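Local structure of importin-95 (Chaetomium thermophilum, 4XRI) at residues 163-166 against 167-170; 500-503 against 504-507; 541-544 against 545-548. The protein probably carries cargo proteins into the nucleus as an importin-beta transport receptor, a flexible HEAT-repeat superhelix thought to bind a small GTPase of the Ran type. The protein carries 2 engineered substitutions. All blocks are in the same frame, centred on the assembly; numbering follows the deposited sequence.

How the contacts relate
Along the chain the three contacts come in series, and each sits at a helix end. Contact 1 is the C-terminal end of helix 153-168; contact 2 leads into helix 503-516, and contact 3 into helix 546-567. Contacts 2 and 3 are neighbours, their centres about 9 Å apart, and they touch directly: Phe506 and Thr503 pack on Ser545, Phe506 also on Ala541, and Asn507 on Ala548. Contact 1 lies on the opposite side of the chain's centre, with its nearest atoms about 47 Å from either of the others. In this all-helical HEAT-repeat protein, one helix exit and two packed helix entries thus lie in widely separated parts of the solenoid.

Contact 1: 163-166 against 167-170; sequences IGFI and CETQ
The hydroxyl of Thr169 bonds back to the main chain of Phe165: OG1 gives its proton to Phe165 O at 2.9 Å, in the carbonyl plane. With OG1 beside its own backbone N (chi1 -60°), the side chain reaches back over the last turn. The same carbonyl oxygen also accepts from a water that donates its other proton to Glu168 OE1, 2.7 Å away, so one acceptor is gripped twice and the carboxylate is tied to the backbone. Two helical main-chain bonds precede this, Cys167 N to Ile163 O at 2.9 Å and Glu168 N to Gly164 O at 3.0 Å, whereas Thr169 N makes just a weak bond to Ile166 O. The carboxylate of Glu168 runs alongside the Phe165 ring, the two planes 13° apart, with OE1 3.8 Å from Phe165 CD1. Glu168 CG sits between the backbone N and the carbonyl carbon (chi1 78°), which brings Glu168 CG to 3.3 Å from Phe165 O. On the buried flank Cys167 SG rests against Ile163 CG2, and both residues pack on Ile185. The Phe165 ring lies on helix 114-131, while Ile166 reaches Leu140, Met141 and Leu144. The arrangement is the C-terminal end of a helix, where a threonine hydroxyl takes up a last-turn carbonyl as the chain leaves helix 153-168 within the HEAT-repeat solenoid.

Contact 2: 500-503 against 504-507; sequences NPLT and PHFN
A capping box opens helix 503-516, and the first turn beyond it brings Leu502 and Thr503 against His505 and Phe506. Leu502 O accepts from His505 N at 2.8 Å, and Thr503 O from Phe506 N at 3.1 Å, both i to i+3 bonds. The box itself pairs Asn500 with Thr503. The backbone N-H of Asn500 points almost straight at Thr503 OG1 (2.8 Å, 176°), because that hydroxyl lies beside its own backbone N (chi1 -52°) and so faces back along the chain. Asn500 OD1 also takes a weak capping bond from Leu502 N, while its ND2 is bound to Ala492 O. Asn500 to Thr503 form a type I turn, closed by Thr503 N to Asn500 O, so cap and turn together bring the loop after helix 477-490 into the next helix of the solenoid. A valine in place of Thr503 would probably leave the Asn500 N-H without its side-chain acceptor and weaken the capping box. Pro504, which has no N-H to offer, fits this first turn: its CD lies 3.3 Å from Pro501 O and only 3.4 Å from Thr503 CB, a tight carbon contact. The His505 ring meets Pro501 O at its edge, near the ring plane, with ND1 3.7 Å from that oxygen; ND1 is buried and has no partner in the model. Phe506 CG stands anti to the backbone N (chi1 -173°), which carries the ring away from the turn to helix 546-567, where it lies on Ala548 and Val549, while His505 lies against Leu459 and Glu460 of helix 455-472.

Contact 3: 541-544 against 545-548; sequences AAND and SLSA
Backbone hydrogen bonds set the path from Ala542 to Leu546. Ser545 N donates to Ala542 O at 2.9 Å and Leu546 N to Asn543 O at 3.1 Å, in keeping with the short 3-10 turn that precedes helix 546-567. Two waters add bridges. The first accepts from Ala542 N and lies 2.7 Å from Ser545 OG, to which it is hydrogen-bonded; the second donates to Asp544 O, accepts from Ala548 N and bonds Ser547 OG at 2.6 Å, linking the turn to the first turn of the helix. Packing is modest. The Leu546 side chain runs alongside that of Asn543, its CG 3.3 Å from Asn543 O and its CD1 4.0 Å from Asn543 OD1. With CG beside the backbone N (chi1 -78°), the leucine lies along Asn543 and also reaches Arg596 and Leu597 of helix 573-597. Ala541 CB meets Ser545 CB at 4.3 Å. The polar end of Asn543 is held from outside: Arg596 NH2 donates to its OD1 and to Ala541 O. The local polar links are backbone bonds and two waters held by serine hydroxyls and main-chain atoms, and the arginine, probably positively charged, ties the loop to helix 573-597 through two neutral oxygens, Asn543 OD1 and Ala541 O.

Contact 1: 163-166 against 167-170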
loop_
_atom_site.group_PDB
_atom_site.type_symbol
_atom_site.label_atom_id
_atom_site.label_comp_id
_atom_site.label_asym_id
_atom_site.label_seq_id
_atom_site.Cartn_x
_atom_site.Cartn_y
_atom_site.Cartn_z
ATOM N N ILE A 163 -25.928 -18.774 -6.555
ATOM C CA ILE A 163 -26.575 -17.474 -6.678
ATOM C C ILE A 163 -25.674 -16.362 -6.143
ATOM O O ILE A 163 -25.526 -15.308 -6.766
ATOM C CB ILE A 163 -27.927 -17.454 -5.933
ATOM C CG1 ILE A 163 -28.974 -18.257 -6.714
ATOM C CG2 ILE A 163 -28.405 -16.028 -5.721
ATOM C CD1 ILE A 163 -30.272 -18.458 -5.956
ATOM N N GLY A 164 -25.061 -16.614 -4.992
ATOM C CA GLY A 164 -24.157 -15.661 -4.376
ATOM C C GLY A 164 -22.929 -15.394 -5.228
ATOM O O GLY A 164 -22.506 -14.250 -5.380
ATOM N N PHE A 165 -22.361 -16.463 -5.782
ATOM C CA PHE A 165 -21.195 -16.366 -6.661
ATOM C C PHE A 165 -21.489 -15.503 -7.879
ATOM O O PHE A 165 -20.671 -14.676 -8.284
ATOM C CB PHE A 165 -20.742 -17.757 -7.117
ATOM C CG PHE A 165 -20.078 -18.569 -6.043
ATOM C CD1 PHE A 165 -19.759 -18.003 -4.821
ATOM C CD2 PHE A 165 -19.758 -19.898 -6.264
ATOM C CE1 PHE A 165 -19.143 -18.748 -3.837
ATOM C CE2 PHE A 165 -19.137 -20.648 -5.286
ATOM C CZ PHE A 165 -18.828 -20.072 -4.069
ATOM N N ILE A 166 -22.666 -15.708 -8.457
ATOM C CA ILE A 166 -23.088 -14.983 -9.645
ATOM C C ILE A 166 -23.369 -13.512 -9.332
ATOM O O ILE A 166 -22.952 -12.620 -10.072
ATOM C CB ILE A 166 -24.339 -15.634 -10.266
ATOM C CG1 ILE A 166 -23.976 -16.994 -10.866
ATOM C CG2 ILE A 166 -24.948 -14.735 -11.327
ATOM C CD1 ILE A 166 -25.171 -17.813 -11.308
ATOM N N CYS A 167 -24.056 -13.262 -8.221
ATOM C CA CYS A 167 -24.443 -11.903 -7.853
ATOM C C CYS A 167 -23.270 -11.054 -7.365
ATOM O O CYS A 167 -23.307 -9.830 -7.468
ATOM C CB CYS A 167 -25.534 -11.936 -6.779
ATOM S SG CYS A 167 -27.176 -12.354 -7.408
ATOM N N GLU A 168 -22.230 -11.693 -6.837
ATOM C CA GLU A 168 -21.092 -10.948 -6.307
ATOM C C GLU A 168 -20.150 -10.509 -7.420
ATOM O O GLU A 168 -19.347 -9.593 -7.238
ATOM C CB GLU A 168 -20.321 -11.777 -5.275
ATOM C CG GLU A 168 -19.410 -12.836 -5.862
ATOM C CD GLU A 168 -18.532 -13.503 -4.814
ATOM O OE1 GLU A 168 -18.005 -14.603 -5.090
ATOM O OE2 GLU A 168 -18.364 -12.927 -3.718
ATOM N N THR A 169 -20.253 -11.171 -8.569
ATOM C CA THR A 169 -19.388 -10.876 -9.705
ATOM C C THR A 169 -19.550 -9.431 -10.151
ATOM O O THR A 169 -20.587 -9.041 -10.682
ATOM C CB THR A 169 -19.673 -11.805 -10.896
ATOM O OG1 THR A 169 -19.454 -13.166 -10.506
ATOM C CG2 THR A 169 -18.759 -11.463 -12.066
ATOM N N GLN A 170 -18.502 -8.647 -9.929
ATOM C CA GLN A 170 -18.517 -7.223 -10.227
ATOM C C GLN A 170 -18.333 -6.973 -11.720
ATOM O O GLN A 170 -17.282 -6.513 -12.163
ATOM C CB GLN A 170 -17.430 -6.516 -9.417
ATOM C CG GLN A 170 -17.149 -7.202 -8.088
ATOM C CD GLN A 170 -16.094 -6.494 -7.267
ATOM O OE1 GLN A 170 -14.899 -6.744 -7.420
ATOM N NE2 GLN A 170 -16.534 -5.606 -6.382
HETATM O O HOH W 1 -17.777 -14.830 -7.768
HETATM O O HOH W 2 -23.019 -9.940 -10.797
#

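Contact 2: 500-503 against 504-507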
loop_
_atom_site.group_PDB
_atom_site.type_symbol
_atom_site.label_atom_id
_atom_site.label_comp_id
_atom_site.label_asym_id
_atom_site.label_seq_id
_atom_site.Cartn_x
_atom_site.Cartn_y
_atom_site.Cartn_z
ATOM N N ASN A 500 21.288 19.441 20.146
ATOM C CA ASN A 500 19.898 19.089 20.407
ATOM C C ASN A 500 19.873 18.245 21.687
ATOM O O ASN A 500 20.936 17.888 22.188
ATOM C CB ASN A 500 19.278 18.364 19.197
ATOM C CG ASN A 500 19.967 17.050 18.858
ATOM O OD1 ASN A 500 20.344 16.271 19.736
ATOM N ND2 ASN A 500 20.117 16.790 17.564
ATOM N N PRO A 501 18.678 17.943 22.236
ATOM C CA PRO A 501 18.662 17.204 23.507
ATOM C C PRO A 501 19.443 15.885 23.524
ATOM O O PRO A 501 19.936 15.493 24.582
ATOM C CB PRO A 501 17.171 16.930 23.724
ATOM C CG PRO A 501 16.492 18.061 23.060
ATOM C CD PRO A 501 17.322 18.381 21.849
ATOM N N LEU A 502 19.565 15.219 22.380
ATOM C CA LEU A 502 20.219 13.912 22.332
ATOM C C LEU A 502 21.736 13.998 22.200
ATOM O O LEU A 502 22.433 12.996 22.352
ATOM C CB LEU A 502 19.661 13.082 21.177
ATOM C CG LEU A 502 18.434 12.227 21.487
ATOM C CD1 LEU A 502 18.107 11.326 20.307
ATOM C CD2 LEU A 502 18.664 11.404 22.746
ATOM N N THR A 503 22.241 15.194 21.914
ATOM C CA THR A 503 23.669 15.400 21.673
ATOM C C THR A 503 24.577 14.912 22.814
ATOM O O THR A 503 25.583 14.248 22.556
ATOM C CB THR A 503 23.980 16.887 21.409
ATOM O OG1 THR A 503 23.124 17.384 20.377
ATOM C CG2 THR A 503 25.433 17.060 20.986
ATOM N N PRO A 504 24.240 15.237 24.080
ATOM C CA PRO A 504 25.114 14.693 25.125
ATOM C C PRO A 504 24.982 13.177 25.286
ATOM O O PRO A 504 25.764 12.573 26.022
ATOM C CB PRO A 504 24.642 15.418 26.390
ATOM C CG PRO A 504 23.233 15.784 26.110
ATOM C CD PRO A 504 23.202 16.118 24.651
ATOM N N HIS A 505 24.007 12.575 24.610
ATOM C CA HIS A 505 23.826 11.127 24.649
ATOM C C HIS A 505 24.272 10.461 23.352
ATOM O O HIS A 505 24.263 9.234 23.247
ATOM C CB HIS A 505 22.363 10.769 24.915
ATOM C CG HIS A 505 21.826 11.319 26.200
ATOM N ND1 HIS A 505 20.914 12.352 26.239
ATOM C CD2 HIS A 505 22.065 10.976 27.486
ATOM C CE1 HIS A 505 20.617 12.623 27.497
ATOM N NE2 HIS A 505 21.302 11.804 28.274
ATOM N N PHE A 506 24.662 11.272 22.371
ATOM C CA PHE A 506 24.930 10.785 21.020
ATOM C C PHE A 506 26.019 9.716 20.955
ATOM O O PHE A 506 25.787 8.620 20.439
ATOM C CB PHE A 506 25.312 11.949 20.103
ATOM C CG PHE A 506 25.431 11.560 18.657
ATOM C CD1 PHE A 506 26.670 11.325 18.085
ATOM C CD2 PHE A 506 24.299 11.417 17.873
ATOM C CE1 PHE A 506 26.778 10.960 16.756
ATOM C CE2 PHE A 506 24.399 11.057 16.544
ATOM C CZ PHE A 506 25.640 10.827 15.984
ATOM N N ASN A 507 27.200 10.039 21.474
ATOM C CA ASN A 507 28.341 9.128 21.413
ATOM C C ASN A 507 28.062 7.786 22.079
ATOM O O ASN A 507 28.435 6.738 21.553
ATOM C CB ASN A 507 29.572 9.776 22.048
ATOM C CG ASN A 507 30.127 10.908 21.208
ATOM O OD1 ASN A 507 29.496 11.349 20.245
ATOM N ND2 ASN A 507 31.309 11.388 21.567
#

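Contact 3: 541-544 against 545-548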
loop_
_atom_site.group_PDB
_atom_site.type_symbol
_atom_site.label_atom_id
_atom_site.label_comp_id
_atom_site.label_asym_id
_atom_site.label_seq_id
_atom_site.Cartn_x
_atom_site.Cartn_y
_atom_site.Cartn_z
ATOM N N ALA A 541 21.507 14.348 13.773
ATOM C CA ALA A 541 22.596 14.763 14.649
ATOM C C ALA A 541 22.882 16.254 14.507
ATOM O O ALA A 541 22.712 16.828 13.432
ATOM C CB ALA A 541 23.848 13.952 14.352
ATOM N N ALA A 542 23.316 16.876 15.598
ATOM C CA ALA A 542 23.668 18.291 15.576
ATOM C C ALA A 542 25.157 18.469 15.289
ATOM O O ALA A 542 25.919 17.498 15.294
ATOM C CB ALA A 542 23.294 18.949 16.883
ATOM N N ASN A 543 25.561 19.712 15.046
ATOM C CA ASN A 543 26.912 20.018 14.583
ATOM C C ASN A 543 28.023 19.641 15.558
ATOM O O ASN A 543 29.138 19.326 15.142
ATOM C CB ASN A 543 27.015 21.505 14.257
ATOM C CG ASN A 543 26.126 21.909 13.102
ATOM O OD1 ASN A 543 25.879 21.119 12.190
ATOM N ND2 ASN A 543 25.631 23.142 13.136
ATOM N N ASP A 544 27.720 19.662 16.851
ATOM C CA ASP A 544 28.691 19.258 17.862
ATOM C C ASP A 544 29.089 17.791 17.704
ATOM O O ASP A 544 30.127 17.362 18.212
ATOM C CB ASP A 544 28.135 19.495 19.269
ATOM C CG ASP A 544 28.257 20.943 19.714
ATOM O OD1 ASP A 544 28.287 21.185 20.938
ATOM O OD2 ASP A 544 28.323 21.836 18.841
ATOM N N SER A 545 28.259 17.031 16.996
ATOM C CA SER A 545 28.470 15.597 16.835
ATOM C C SER A 545 29.137 15.233 15.509
ATOM O O SER A 545 29.359 14.055 15.227
ATOM C CB SER A 545 27.137 14.852 16.947
ATOM O OG SER A 545 26.609 14.908 18.260
ATOM N N LEU A 546 29.455 16.238 14.699
ATOM C CA LEU A 546 29.961 15.999 13.347
ATOM C C LEU A 546 31.251 15.181 13.314
ATOM O O LEU A 546 31.414 14.307 12.463
ATOM C CB LEU A 546 30.180 17.325 12.622
ATOM C CG LEU A 546 28.911 17.985 12.089
ATOM C CD1 LEU A 546 29.257 19.196 11.243
ATOM C CD2 LEU A 546 28.086 16.990 11.290
ATOM N N SER A 547 32.161 15.463 14.239
ATOM C CA SER A 547 33.412 14.720 14.322
ATOM C C SER A 547 33.153 13.258 14.676
ATOM O O SER A 547 33.854 12.359 14.207
ATOM C CB SER A 547 34.343 15.366 15.349
ATOM O OG SER A 547 33.638 15.709 16.530
ATOM N N ALA A 548 32.133 13.032 15.498
ATOM C CA ALA A 548 31.720 11.682 15.864
ATOM C C ALA A 548 31.154 10.948 14.649
ATOM O O ALA A 548 31.458 9.778 14.424
ATOM C CB ALA A 548 30.693 11.722 16.994
HETATM O O HOH W 3 24.046 15.682 18.149
HETATM O O HOH W 4 31.561 15.050 17.903
#